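Long-range contacts in triphenylmethane reductase (Citrobacter sp., PDB 2JL1), which reduces triphenylmethane dyes and binds NADP(H), probably as the hydride source, in a Rossmann-type domain of the NmrA-like family: residues Thr105-Ala110 with His119-Thr124; Tyr135-Asn140 with Asn193-Leu198; Val226-Glu231 with Thr248-Asp253. All blocks are in the same frame, centred on the assembly; numbering follows the deposited sequence.

Contact 1: residues Thr105-Ala110 with His119-Thr124; sequences TGYAFA and HVHLAT
His121 of helix 117-130 lies against Gly106 and Tyr107 at the end of strand 101-107, in a buried strand-to-helix contact inside a beta-alpha-beta unit of the Rossmann fold. The unit runs from strand 101-107 through this helix to strand 135-140, and the two short segments cross at -129°, with their axes 7.5 Å apart at closest approach. The His121 ring carries most of the contact. One of its faces is turned to the main chain, where Gly106 C and Tyr107 N lie above the rim, and Gly106 CA stands 3.7 Å from His121 ND1. Tyr107 touches the imidazole through CB, 3.4 Å from His121 CD2; the phenol, with CG anti to the backbone N (chi1 180°), leads off toward Glu259, to which OH is hydrogen-bonded. Polar anchoring of the imidazole comes from the same strand, since Tyr104 OH is hydrogen-bonded to His121 ND1. NADP lies near this strand end, about 5 Å from the Tyr107 side chain at the nearest atoms. At the end of the type II turn Tyr107-Ala110 an apolar pair takes over: Ala110 CB sits 3.7 Å from Leu122 CG, with Leu122 CD1 also beside the Ala110 carbonyl group.

Contact 2: residues Tyr135-Asn140 with Asn193-Leu198; sequences YTFLRN and NKTYNL
Tyr135 and Asn193 meet at about a right angle where two parallel strands start to pair, and Asn193 CA lies over the centre of the phenol ring, a CH-pi contact of 3.7 Å to the centroid. Tyr135 CG lies between the backbone N and the carbonyl carbon (chi1 65°), which brings the ring to Asn193. A water at the ring's edge joins Tyr135 OH to Thr195 OG1, at 2.7 and 2.8 Å respectively. Thr195 OG1 also approaches the edge of the Phe137 ring, 3.5 Å from Phe137 CD1, and its CG2 methyl rests against Arg139 CD. Arg139 runs extended beside Asn197, both pointing the same way, their flat groups turned 70° apart; salt bridges to Glu125 and Glu111 hold the guanidinium, while Asn197 OD1 accepts from Phe109 N. On the other sheet face, Thr136 CG2 meets the edge of the Tyr196 ring, and Leu138 CD2 packs 3.8 Å from Leu198 CD1. Main-chain bonds join the strands, including a nearly straight one from Tyr196 N to Phe137 O (2.9 Å, 177°). Strand 194-198 is outermost here; strand 101-107 flanks 135-140, helix 117-130 packs on the Tyr135, Phe137 and Arg139 face, and helices 175-186 and 266-271 on the other.

Contact 3: residues Val226-Glu231 with Thr248-Asp253; sequences VSFEEE and TAAIYD
Phe228 and Ala249 form the apolar part of this contact between the first turn of helix 228-237 and the middle of helix 242-256. The Ala249 methyl lies over one face of the phenyl ring, offset toward the rim, in a CH-pi contact of 4.2 Å from CB to the centroid. With CG anti to the backbone N (chi1 -175°), the ring reaches across to the second helix, where Phe228 CE1 is 3.8 Å from Ala249 CB and also approaches Ala250. Asp253 CB closes on the ring edge, whereas the carboxylate of that residue is engaged in a salt bridge with Lys257.

Polar groups meet on the other flank of Ala249. Glu231 CG touches the Ala249 methyl, and the Glu231 and Tyr252 side chains cross at about a right angle, carboxylate and ring planes 88° apart. Glu231 OE2 comes to the edge of the Tyr252 ring, 3.4 Å from Tyr252 CE2. A water links the pair, 3.1 Å from Tyr252 OH and weakly bonded to Glu231 OE2.

Within segment 226-231, a capping box fixes the helix start: Glu230 N donates to Ser227 OG (3.0 Å), and Ser227 N donates almost straight to Glu230 OE1 (2.9 Å, 177°), which accepts with its anti lone pair. Asn164, in a loop, touches both segments and donates to Ala249 O. The arrangement is a helix-to-helix contact in which helix 228-237, opened by the capping box, docks on helix 242-256 beside the small sheet of strands 160-163 and 222-225.

Along the chain the three contacts follow one another in series. Contacts 1 and 2, their centres 10 Å apart, share the seven-stranded parallel sheet: strands 101-107 and 135-140 are neighbours in it, and helix 117-130 connects them. They touch directly, with Gly106 N probably hydrogen-bonded to Leu138 O, and the turn after strand 101-107 meets outermost strand 194-198. Contact 3 stands apart, about 23 Å from contact 1 and 30 Å from contact 2 between centres, in a helical region beside the small sheet of strands 160-163 and 222-225. Thus two contacts lie within the Rossmann core that binds NADP, while the third joins helices outside that sheet.

Contact 1: residues Thr105-Ala110 with His119-Thr124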
loop_
_atom_site.group_PDB
_atom_site.type_symbol
_atom_site.label_atom_id
_atom_site.label_comp_id
_atom_site.label_asym_id
_atom_site.label_seq_id
_atom_site.Cartn_x
_atom_site.Cartn_y
_atom_site.Cartn_z
ATOM N N THR A 105 -9.083 7.378 -7.875
ATOM C CA THR A 105 -10.105 7.798 -6.920
ATOM C C THR A 105 -9.853 7.124 -5.572
ATOM O O THR A 105 -10.258 5.954 -5.344
ATOM C CB THR A 105 -11.543 7.448 -7.395
ATOM O OG1 THR A 105 -11.647 6.043 -7.597
ATOM C CG2 THR A 105 -11.876 8.195 -8.699
ATOM N N GLY A 106 -9.210 7.876 -4.688
ATOM C CA GLY A 106 -8.839 7.409 -3.345
ATOM C C GLY A 106 -9.859 7.906 -2.342
ATOM O O GLY A 106 -11.038 8.035 -2.659
ATOM N N TYR A 107 -9.412 8.152 -1.125
ATOM C CA TYR A 107 -10.321 8.492 -0.034
ATOM C C TYR A 107 -9.640 9.607 0.754
ATOM O O TYR A 107 -8.460 9.491 1.097
ATOM C CB TYR A 107 -10.604 7.243 0.802
ATOM C CG TYR A 107 -11.527 7.439 1.980
ATOM C CD1 TYR A 107 -12.827 7.935 1.799
ATOM C CD2 TYR A 107 -11.112 7.108 3.271
ATOM C CE1 TYR A 107 -13.703 8.123 2.889
ATOM C CE2 TYR A 107 -11.982 7.286 4.379
ATOM C CZ TYR A 107 -13.280 7.792 4.169
ATOM O OH TYR A 107 -14.150 7.985 5.236
ATOM N N ALA A 108 -10.363 10.712 0.961
ATOM C CA ALA A 108 -9.816 11.909 1.580
ATOM C C ALA A 108 -9.382 11.607 2.992
ATOM O O ALA A 108 -10.042 10.844 3.722
ATOM C CB ALA A 108 -10.847 13.035 1.578
ATOM N N PHE A 109 -8.274 12.207 3.375
ATOM C CA PHE A 109 -7.728 12.080 4.720
ATOM C C PHE A 109 -7.533 10.630 5.158
ATOM O O PHE A 109 -7.684 10.309 6.344
ATOM C CB PHE A 109 -8.562 12.889 5.713
ATOM C CG PHE A 109 -8.719 14.330 5.302
ATOM C CD1 PHE A 109 -7.616 15.186 5.287
ATOM C CD2 PHE A 109 -9.936 14.805 4.889
ATOM C CE1 PHE A 109 -7.750 16.525 4.894
ATOM C CE2 PHE A 109 -10.088 16.139 4.500
ATOM C CZ PHE A 109 -8.990 16.996 4.503
ATOM N N ALA A 110 -7.168 9.765 4.205
ATOM C CA ALA A 110 -7.104 8.317 4.472
ATOM C C ALA A 110 -6.194 7.975 5.670
ATOM O O ALA A 110 -6.512 7.069 6.468
ATOM C CB ALA A 110 -6.645 7.561 3.211
ATOM N N HIS A 119 -7.304 1.722 4.194
ATOM C CA HIS A 119 -6.065 0.976 4.022
ATOM C C HIS A 119 -5.855 0.537 2.574
ATOM O O HIS A 119 -4.712 0.514 2.083
ATOM C CB HIS A 119 -6.000 -0.181 5.017
ATOM C CG HIS A 119 -5.846 0.284 6.429
ATOM N ND1 HIS A 119 -6.326 -0.418 7.514
ATOM C CD2 HIS A 119 -5.316 1.423 6.920
ATOM C CE1 HIS A 119 -6.040 0.247 8.618
ATOM N NE2 HIS A 119 -5.443 1.376 8.282
ATOM N N VAL A 120 -6.952 0.171 1.913
ATOM C CA VAL A 120 -6.919 -0.245 0.513
ATOM C C VAL A 120 -6.461 0.926 -0.347
ATOM O O VAL A 120 -5.654 0.757 -1.262
ATOM C CB VAL A 120 -8.321 -0.654 0.002
ATOM C CG1 VAL A 120 -8.279 -0.902 -1.522
ATOM C CG2 VAL A 120 -8.833 -1.917 0.713
ATOM N N HIS A 121 -7.020 2.107 -0.076
ATOM C CA HIS A 121 -6.702 3.287 -0.876
ATOM C C HIS A 121 -5.251 3.703 -0.711
ATOM O O HIS A 121 -4.570 4.049 -1.690
ATOM C CB HIS A 121 -7.681 4.429 -0.558
ATOM C CG HIS A 121 -9.059 4.166 -1.067
ATOM N ND1 HIS A 121 -9.322 3.900 -2.400
ATOM C CD2 HIS A 121 -10.241 4.055 -0.420
ATOM C CE1 HIS A 121 -10.615 3.659 -2.549
ATOM N NE2 HIS A 121 -11.196 3.761 -1.364
ATOM N N LEU A 122 -4.756 3.628 0.522
ATOM C CA LEU A 122 -3.334 3.980 0.784
ATOM C C LEU A 122 -2.374 2.949 0.149
ATOM O O LEU A 122 -1.345 3.327 -0.439
ATOM C CB LEU A 122 -3.087 4.121 2.279
ATOM C CG LEU A 122 -3.648 5.410 2.921
ATOM C CD1 LEU A 122 -3.927 5.207 4.434
ATOM C CD2 LEU A 122 -2.695 6.583 2.693
ATOM N N ALA A 123 -2.726 1.663 0.232
ATOM C CA ALA A 123 -1.936 0.600 -0.411
ATOM C C ALA A 123 -1.875 0.841 -1.921
ATOM O O ALA A 123 -0.813 0.681 -2.553
ATOM C CB ALA A 123 -2.527 -0.800 -0.093
ATOM N N THR A 124 -3.012 1.250 -2.499
ATOM C CA THR A 124 -3.122 1.483 -3.944
ATOM C C THR A 124 -2.327 2.715 -4.375
ATOM O O THR A 124 -1.619 2.687 -5.398
ATOM C CB THR A 124 -4.611 1.582 -4.374
ATOM O OG1 THR A 124 -5.263 0.365 -3.981
ATOM C CG2 THR A 124 -4.723 1.775 -5.903
#

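Contact 2: residues Tyr135-Asn140 with Asn193-Leu198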
loop_
_atom_site.group_PDB
_atom_site.type_symbol
_atom_site.label_atom_id
_atom_site.label_comp_id
_atom_site.label_asym_id
_atom_site.label_seq_id
_atom_site.Cartn_x
_atom_site.Cartn_y
_atom_site.Cartn_z
ATOM N N TYR A 135 1.141 10.980 -11.444
ATOM C CA TYR A 135 -0.143 10.585 -10.823
ATOM C C TYR A 135 -0.940 11.801 -10.389
ATOM O O TYR A 135 -0.395 12.900 -10.208
ATOM C CB TYR A 135 0.078 9.675 -9.590
ATOM C CG TYR A 135 0.791 10.401 -8.457
ATOM C CD1 TYR A 135 0.074 11.170 -7.527
ATOM C CD2 TYR A 135 2.186 10.363 -8.350
ATOM C CE1 TYR A 135 0.726 11.859 -6.503
ATOM C CE2 TYR A 135 2.851 11.047 -7.328
ATOM C CZ TYR A 135 2.121 11.799 -6.426
ATOM O OH TYR A 135 2.773 12.484 -5.439
ATOM N N THR A 136 -2.240 11.598 -10.219
ATOM C CA THR A 136 -3.081 12.522 -9.478
ATOM C C THR A 136 -3.951 11.679 -8.562
ATOM O O THR A 136 -4.699 10.829 -9.026
ATOM C CB THR A 136 -4.018 13.360 -10.365
ATOM O OG1 THR A 136 -3.263 14.051 -11.383
ATOM C CG2 THR A 136 -4.742 14.407 -9.492
ATOM N N PHE A 137 -3.860 11.929 -7.264
ATOM C CA PHE A 137 -4.684 11.199 -6.314
ATOM C C PHE A 137 -5.881 12.081 -5.986
ATOM O O PHE A 137 -5.756 13.152 -5.381
ATOM C CB PHE A 137 -3.868 10.821 -5.076
ATOM C CG PHE A 137 -2.756 9.855 -5.365
ATOM C CD1 PHE A 137 -1.581 9.888 -4.622
ATOM C CD2 PHE A 137 -2.874 8.916 -6.387
ATOM C CE1 PHE A 137 -0.558 8.980 -4.862
ATOM C CE2 PHE A 137 -1.817 8.027 -6.653
ATOM C CZ PHE A 137 -0.666 8.073 -5.886
ATOM N N LEU A 138 -7.021 11.660 -6.499
ATOM C CA LEU A 138 -8.279 12.335 -6.349
ATOM C C LEU A 138 -8.907 11.703 -5.121
ATOM O O LEU A 138 -9.598 10.673 -5.204
ATOM C CB LEU A 138 -9.151 12.079 -7.603
ATOM C CG LEU A 138 -8.610 12.611 -8.941
ATOM C CD1 LEU A 138 -9.340 11.975 -10.161
ATOM C CD2 LEU A 138 -8.674 14.134 -8.999
ATOM N N ARG A 139 -8.618 12.267 -3.955
ATOM C CA ARG A 139 -9.033 11.620 -2.711
ATOM C C ARG A 139 -10.454 12.044 -2.371
ATOM O O ARG A 139 -10.671 13.111 -1.806
ATOM C CB ARG A 139 -8.072 11.982 -1.576
ATOM C CG ARG A 139 -6.686 11.374 -1.708
ATOM C CD ARG A 139 -5.911 11.656 -0.447
ATOM N NE ARG A 139 -4.813 10.712 -0.251
ATOM C CZ ARG A 139 -4.162 10.587 0.909
ATOM N NH1 ARG A 139 -4.496 11.360 1.946
ATOM N NH2 ARG A 139 -3.185 9.698 1.050
ATOM N N ASN A 140 -11.426 11.219 -2.752
ATOM C CA ASN A 140 -12.830 11.619 -2.678
ATOM C C ASN A 140 -13.378 11.521 -1.260
ATOM O O ASN A 140 -13.009 10.627 -0.519
ATOM C CB ASN A 140 -13.687 10.777 -3.628
ATOM C CG ASN A 140 -13.447 11.114 -5.091
ATOM O OD1 ASN A 140 -12.847 12.146 -5.425
ATOM N ND2 ASN A 140 -13.877 10.224 -5.970
ATOM N N ASN A 193 1.561 14.633 -10.294
ATOM C CA ASN A 193 2.178 14.380 -8.995
ATOM C C ASN A 193 1.550 15.180 -7.847
ATOM O O ASN A 193 2.247 15.716 -6.984
ATOM C CB ASN A 193 3.690 14.592 -9.093
ATOM C CG ASN A 193 4.323 13.722 -10.159
ATOM O OD1 ASN A 193 5.231 14.162 -10.880
ATOM N ND2 ASN A 193 3.866 12.478 -10.262
ATOM N N LYS A 194 0.223 15.240 -7.839
ATOM C CA LYS A 194 -0.523 15.996 -6.809
ATOM C C LYS A 194 -1.554 15.120 -6.138
ATOM O O LYS A 194 -2.077 14.194 -6.759
ATOM C CB LYS A 194 -1.263 17.177 -7.452
ATOM C CG LYS A 194 -0.384 18.140 -8.199
ATOM C CD LYS A 194 0.096 19.249 -7.322
ATOM C CE LYS A 194 1.087 20.116 -8.067
ATOM N NZ LYS A 194 0.391 21.113 -8.939
ATOM N N THR A 195 -1.827 15.418 -4.866
ATOM C CA THR A 195 -2.890 14.780 -4.101
ATOM C C THR A 195 -3.898 15.883 -3.782
ATOM O O THR A 195 -3.509 16.979 -3.358
ATOM C CB THR A 195 -2.346 14.085 -2.795
ATOM O OG1 THR A 195 -1.385 13.073 -3.145
ATOM C CG2 THR A 195 -3.460 13.424 -1.994
ATOM N N TYR A 196 -5.185 15.604 -4.022
ATOM C CA TYR A 196 -6.259 16.511 -3.645
ATOM C C TYR A 196 -7.175 15.805 -2.676
ATOM O O TYR A 196 -7.520 14.646 -2.890
ATOM C CB TYR A 196 -7.066 16.969 -4.884
ATOM C CG TYR A 196 -6.239 17.734 -5.864
ATOM C CD1 TYR A 196 -5.725 18.990 -5.541
ATOM C CD2 TYR A 196 -5.930 17.192 -7.106
ATOM C CE1 TYR A 196 -4.906 19.705 -6.457
ATOM C CE2 TYR A 196 -5.133 17.873 -8.008
ATOM C CZ TYR A 196 -4.630 19.122 -7.688
ATOM O OH TYR A 196 -3.852 19.781 -8.601
ATOM N N ASN A 197 -7.558 16.480 -1.598
ATOM C CA ASN A 197 -8.594 15.941 -0.706
ATOM C C ASN A 197 -9.902 16.611 -1.106
ATOM O O ASN A 197 -10.117 17.774 -0.812
ATOM C CB ASN A 197 -8.222 16.153 0.775
ATOM C CG ASN A 197 -7.031 15.310 1.212
ATOM O OD1 ASN A 197 -7.125 14.078 1.402
ATOM N ND2 ASN A 197 -5.906 15.974 1.419
ATOM N N LEU A 198 -10.738 15.872 -1.843
ATOM C CA LEU A 198 -11.921 16.407 -2.500
ATOM C C LEU A 198 -13.156 16.256 -1.611
ATOM O O LEU A 198 -13.882 15.265 -1.677
ATOM C CB LEU A 198 -12.095 15.762 -3.908
ATOM C CG LEU A 198 -10.914 15.924 -4.886
ATOM C CD1 LEU A 198 -11.094 15.095 -6.183
ATOM C CD2 LEU A 198 -10.655 17.421 -5.242
HETATM O O HOH W 1 1.220 13.921 -3.778
#

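Contact 3: residues Val226-Glu231 with Thr248-Asp253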
loop_
_atom_site.group_PDB
_atom_site.type_symbol
_atom_site.label_atom_id
_atom_site.label_comp_id
_atom_site.label_asym_id
_atom_site.label_seq_id
_atom_site.Cartn_x
_atom_site.Cartn_y
_atom_site.Cartn_z
ATOM N N VAL A 226 -29.781 6.930 17.585
ATOM C CA VAL A 226 -29.879 5.615 18.250
ATOM C C VAL A 226 -28.493 5.019 18.380
ATOM O O VAL A 226 -27.544 5.582 17.861
ATOM C CB VAL A 226 -30.820 4.615 17.498
ATOM C CG1 VAL A 226 -32.274 5.110 17.504
ATOM C CG2 VAL A 226 -30.340 4.366 16.079
ATOM N N SER A 227 -28.382 3.881 19.070
ATOM C CA SER A 227 -27.127 3.148 19.144
ATOM C C SER A 227 -26.796 2.416 17.833
ATOM O O SER A 227 -27.667 2.201 16.990
ATOM C CB SER A 227 -27.165 2.158 20.316
ATOM O OG SER A 227 -27.973 1.019 20.039
ATOM N N PHE A 228 -25.529 2.045 17.674
ATOM C CA PHE A 228 -25.097 1.127 16.637
ATOM C C PHE A 228 -26.031 -0.088 16.481
ATOM O O PHE A 228 -26.488 -0.399 15.373
ATOM C CB PHE A 228 -23.681 0.652 16.936
ATOM C CG PHE A 228 -23.078 -0.214 15.856
ATOM C CD1 PHE A 228 -22.356 0.359 14.813
ATOM C CD2 PHE A 228 -23.201 -1.601 15.901
ATOM C CE1 PHE A 228 -21.779 -0.436 13.817
ATOM C CE2 PHE A 228 -22.632 -2.398 14.898
ATOM C CZ PHE A 228 -21.922 -1.808 13.857
ATOM N N GLU A 229 -26.305 -0.772 17.583
ATOM C CA GLU A 229 -27.102 -2.003 17.528
ATOM C C GLU A 229 -28.580 -1.678 17.259
ATOM O O GLU A 229 -29.254 -2.396 16.521
ATOM C CB GLU A 229 -26.911 -2.847 18.806
ATOM C CG GLU A 229 -26.731 -4.377 18.588
ATOM C CD GLU A 229 -25.516 -4.771 17.708
ATOM O OE1 GLU A 229 -25.752 -5.323 16.613
ATOM O OE2 GLU A 229 -24.332 -4.546 18.097
ATOM N N GLU A 230 -29.074 -0.576 17.812
ATOM C CA GLU A 230 -30.415 -0.122 17.467
ATOM C C GLU A 230 -30.529 0.237 15.974
ATOM O O GLU A 230 -31.527 -0.084 15.338
ATOM C CB GLU A 230 -30.832 1.045 18.340
ATOM C CG GLU A 230 -31.137 0.652 19.788
ATOM C CD GLU A 230 -31.337 1.855 20.684
ATOM O OE1 GLU A 230 -30.630 2.877 20.518
ATOM O OE2 GLU A 230 -32.213 1.778 21.565
ATOM N N GLU A 231 -29.503 0.877 15.419
ATOM C CA GLU A 231 -29.483 1.189 13.982
ATOM C C GLU A 231 -29.558 -0.065 13.104
ATOM O O GLU A 231 -30.438 -0.163 12.244
ATOM C CB GLU A 231 -28.258 2.027 13.599
ATOM C CG GLU A 231 -28.257 2.494 12.122
ATOM C CD GLU A 231 -29.359 3.513 11.801
ATOM O OE1 GLU A 231 -29.890 4.169 12.728
ATOM O OE2 GLU A 231 -29.691 3.654 10.613
ATOM N N THR A 248 -23.836 0.294 6.798
ATOM C CA THR A 248 -24.443 1.597 7.006
ATOM C C THR A 248 -24.258 2.057 8.465
ATOM O O THR A 248 -23.828 3.188 8.718
ATOM C CB THR A 248 -25.922 1.532 6.626
ATOM O OG1 THR A 248 -26.016 1.186 5.232
ATOM C CG2 THR A 248 -26.627 2.859 6.881
ATOM N N ALA A 249 -24.589 1.181 9.415
ATOM C CA ALA A 249 -24.374 1.493 10.833
ATOM C C ALA A 249 -22.899 1.778 11.101
ATOM O O ALA A 249 -22.584 2.606 11.959
ATOM C CB ALA A 249 -24.858 0.377 11.718
ATOM N N ALA A 250 -21.991 1.103 10.386
ATOM C CA ALA A 250 -20.569 1.291 10.660
ATOM C C ALA A 250 -20.110 2.652 10.145
ATOM O O ALA A 250 -19.242 3.293 10.745
ATOM C CB ALA A 250 -19.729 0.166 10.053
ATOM N N ILE A 251 -20.699 3.087 9.036
ATOM C CA ILE A 251 -20.357 4.386 8.442
ATOM C C ILE A 251 -20.886 5.505 9.358
ATOM O O ILE A 251 -20.196 6.499 9.585
ATOM C CB ILE A 251 -20.903 4.497 6.985
ATOM C CG1 ILE A 251 -20.018 3.662 6.033
ATOM C CG2 ILE A 251 -20.926 5.943 6.502
ATOM C CD1 ILE A 251 -20.641 3.461 4.592
ATOM N N TYR A 252 -22.096 5.331 9.900
ATOM C CA TYR A 252 -22.637 6.313 10.843
ATOM C C TYR A 252 -21.770 6.367 12.104
ATOM O O TYR A 252 -21.518 7.423 12.641
ATOM C CB TYR A 252 -24.060 5.945 11.244
ATOM C CG TYR A 252 -25.135 6.203 10.205
ATOM C CD1 TYR A 252 -25.061 7.284 9.321
ATOM C CD2 TYR A 252 -26.273 5.404 10.171
ATOM C CE1 TYR A 252 -26.079 7.529 8.394
ATOM C CE2 TYR A 252 -27.304 5.635 9.254
ATOM C CZ TYR A 252 -27.194 6.697 8.371
ATOM O OH TYR A 252 -28.218 6.928 7.499
ATOM N N ASP A 253 -21.293 5.217 12.554
ATOM C CA ASP A 253 -20.473 5.169 13.773
ATOM C C ASP A 253 -19.141 5.901 13.544
ATOM O O ASP A 253 -18.679 6.640 14.408
ATOM C CB ASP A 253 -20.255 3.702 14.220
ATOM C CG ASP A 253 -19.462 3.598 15.511
ATOM O OD1 ASP A 253 -18.286 3.207 15.453
ATOM O OD2 ASP A 253 -19.999 3.930 16.578
HETATM O O HOH W 2 -30.925 5.597 8.151
#